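Local coordinates for chitin elicitor-binding protein (PDB 5JCD) that binds chitin oligosaccharides, fungal cell-wall elicitors, and takes part in passing this elicitor signal on to the defence responses of rice, at residues L18-N23 with N61-I66. Sequence-based numbering, arbitrary orientation.
With NAG (2-acetamido-2-deoxy-beta-D-glucopyranose), chain E.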
loop_
_atom_site.group_PDB
_atom_site.type_symbol
_atom_site.label_atom_id
_atom_site.label_comp_id
_atom_site.label_asym_id
_atom_site.label_seq_id
_atom_site.Cartn_x
_atom_site.Cartn_y
_atom_site.Cartn_z
ATOM N N LEU A 18 2.581 1.394 4.098
ATOM C CA LEU A 18 3.860 1.596 4.764
ATOM C C LEU A 18 4.901 0.956 3.840
ATOM O O LEU A 18 5.009 -0.272 3.745
ATOM C CB LEU A 18 3.872 0.971 6.160
ATOM C CG LEU A 18 5.166 1.191 6.936
ATOM C CD1 LEU A 18 5.371 2.692 7.248
ATOM C CD2 LEU A 18 5.248 0.342 8.205
ATOM N N TYR A 19 5.636 1.787 3.114
ATOM C CA TYR A 19 6.520 1.281 2.061
ATOM C C TYR A 19 7.901 0.957 2.585
ATOM O O TYR A 19 8.516 1.775 3.266
ATOM C CB TYR A 19 6.624 2.308 0.922
ATOM C CG TYR A 19 7.443 1.862 -0.267
ATOM C CD1 TYR A 19 7.048 0.766 -1.030
ATOM C CD2 TYR A 19 8.578 2.566 -0.666
ATOM C CE1 TYR A 19 7.761 0.362 -2.138
ATOM C CE2 TYR A 19 9.305 2.164 -1.779
ATOM C CZ TYR A 19 8.885 1.057 -2.506
ATOM O OH TYR A 19 9.576 0.625 -3.602
ATOM N N THR A 20 8.387 -0.243 2.257
ATOM C CA THR A 20 9.755 -0.628 2.585
ATOM C C THR A 20 10.586 -0.369 1.359
ATOM O O THR A 20 10.375 -0.997 0.316
ATOM C CB THR A 20 9.883 -2.112 2.977
ATOM O OG1 THR A 20 9.092 -2.376 4.145
ATOM C CG2 THR A 20 11.352 -2.459 3.261
ATOM N N SER A 21 11.504 0.583 1.464
ATOM C CA SER A 21 12.296 0.991 0.295
ATOM C C SER A 21 13.370 -0.056 -0.053
ATOM O O SER A 21 14.272 -0.300 0.746
ATOM C CB SER A 21 12.944 2.349 0.561
ATOM O OG SER A 21 13.670 2.801 -0.563
ATOM N N PRO A 22 13.285 -0.663 -1.251
ATOM C CA PRO A 22 14.258 -1.694 -1.614
ATOM C C PRO A 22 15.680 -1.132 -1.616
ATOM O O PRO A 22 16.615 -1.838 -1.234
ATOM C CB PRO A 22 13.832 -2.106 -3.025
ATOM C CG PRO A 22 12.364 -1.704 -3.131
ATOM C CD PRO A 22 12.294 -0.431 -2.320
ATOM N N ASN A 23 15.834 0.136 -1.976
ATOM C CA ASN A 23 17.162 0.743 -2.021
ATOM C C ASN A 23 17.210 2.058 -1.290
ATOM O O ASN A 23 16.182 2.554 -0.837
ATOM C CB ASN A 23 17.597 0.982 -3.461
ATOM C CG ASN A 23 17.685 -0.293 -4.246
ATOM O OD1 ASN A 23 17.945 -1.355 -3.677
ATOM N ND2 ASN A 23 17.469 -0.207 -5.562
ATOM N N ASN A 61 15.884 -0.599 2.954
ATOM C CA ASN A 61 15.123 -1.450 3.865
ATOM C C ASN A 61 14.283 -0.708 4.902
ATOM O O ASN A 61 13.499 -1.337 5.608
ATOM C CB ASN A 61 16.040 -2.441 4.597
ATOM C CG ASN A 61 16.916 -3.217 3.660
ATOM O OD1 ASN A 61 16.442 -4.114 2.951
ATOM N ND2 ASN A 61 18.213 -2.849 3.621
ATOM N N SER A 62 14.415 0.619 4.963
ATOM C CA SER A 62 13.663 1.423 5.931
ATOM C C SER A 62 12.287 1.720 5.381
ATOM O O SER A 62 12.061 1.592 4.177
ATOM C CB SER A 62 14.380 2.732 6.239
ATOM O OG SER A 62 14.147 3.685 5.222
ATOM N N THR A 63 11.360 2.097 6.255
ATOM C CA THR A 63 9.968 2.269 5.833
ATOM C C THR A 63 9.569 3.730 5.672
ATOM O O THR A 63 10.098 4.601 6.337
ATOM C CB THR A 63 8.992 1.615 6.825
ATOM O OG1 THR A 63 9.120 2.250 8.099
ATOM C CG2 THR A 63 9.292 0.116 6.964
ATOM N N VAL A 64 8.635 3.972 4.760
ATOM C CA VAL A 64 8.093 5.290 4.529
ATOM C C VAL A 64 6.613 5.162 4.319
ATOM O O VAL A 64 6.156 4.359 3.512
ATOM C CB VAL A 64 8.660 5.945 3.242
ATOM C CG1 VAL A 64 8.084 7.369 3.056
ATOM C CG2 VAL A 64 10.161 5.982 3.277
ATOM N N LYS A 65 5.861 5.997 5.015
ATOM C CA LYS A 65 4.433 6.035 4.844
ATOM C C LYS A 65 4.101 6.775 3.562
ATOM O O LYS A 65 4.436 7.936 3.413
ATOM C CB LYS A 65 3.827 6.756 6.024
ATOM C CG LYS A 65 2.376 6.408 6.316
ATOM C CD LYS A 65 1.999 7.006 7.677
ATOM C CE LYS A 65 0.659 6.541 8.193
ATOM N NZ LYS A 65 -0.458 6.937 7.317
ATOM N N ILE A 66 3.402 6.125 2.654
ATOM C CA ILE A 66 3.062 6.771 1.399
ATOM C C ILE A 66 1.548 6.865 1.248
ATOM O O ILE A 66 0.884 5.854 1.137
ATOM C CB ILE A 66 3.718 6.058 0.193
ATOM C CG1 ILE A 66 5.243 6.034 0.396
ATOM C CG2 ILE A 66 3.314 6.734 -1.125
ATOM C CD1 ILE A 66 6.018 5.440 -0.717
HETATM C C1 NAG E . 19.066 -3.720 2.848
HETATM C C2 NAG E . 19.270 -5.146 3.364
HETATM C C3 NAG E . 20.202 -5.975 2.493
HETATM C C4 NAG E . 19.856 -5.853 1.008
HETATM C C5 NAG E . 19.669 -4.394 0.622
HETATM C C6 NAG E . 19.111 -4.321 -0.790
HETATM C C7 NAG E . 18.928 -5.250 5.757
HETATM C C8 NAG E . 19.528 -4.987 7.100
HETATM N N2 NAG E . 19.752 -5.099 4.732
HETATM O O3 NAG E . 19.996 -7.312 2.876
HETATM O O4 NAG E . 20.851 -6.453 0.184
HETATM O O5 NAG E . 18.757 -3.722 1.479
HETATM O O6 NAG E . 19.104 -2.986 -1.231
HETATM O O7 NAG E . 17.748 -5.579 5.631
#
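The carbonyl O of Tyr19 accepts a hydrogen bond from Val64 N at 2.7 Å and is also approached by the CA-H of Thr63, a CA-H...O contact of 3.0 Å between Thr63 CA and Tyr19 O. The return bond runs from Tyr19 N to Val64 O. Together these make Tyr19 and Val64 an antiparallel hydrogen-bonded pair, a textbook case of strand pairing, flanked by the non-hydrogen-bonded pairs Leu18-Lys65 and Thr20-Thr63. Past the strand ends the pairing persists: Ser21 N donates to Ser62 O at 2.9 Å with a nearly straight N-H (170°), and Asn61 N reaches Ser21 O.

On one face, Leu18 leans over Thr63: chi1 of -178° sets CG anti to the backbone N and over Thr63, and its branch CD1 lies 3.8 Å from Thr63 CB. An alanine here removes CG, CD1 and CD2, and would probably leave a gap beside Thr63 CB and OG1. Thr20 rests CG2 on Asn61 O, 3.4 Å away. On the face of Tyr19 and Val64, the end of Ile66 comes in beside Tyr19, CD1 touching Tyr19 CB at 3.6 Å and lying obliquely to the ring.

Beyond the strands, Asn61 ND2 is covalently joined to C1 of an N-linked NAG, whose O6 donates a hydrogen bond of 2.7 Å to Pro22 O. The glycan thereby bridges the two chain segments beside Pro22 and Asn23, which belong to a chitin-binding site.

The pair forms one end of strands 12-20 and 63-72, central to the mixed sheet of this LysM-containing ectodomain. Helix 27-34 packs on Tyr19, Val64 and Ile66, where Phe34 meets the Tyr19 ring edge-to-face and Val100 O takes the Tyr19 hydroxyl; strand 145-150 continues the sheet beyond Leu18.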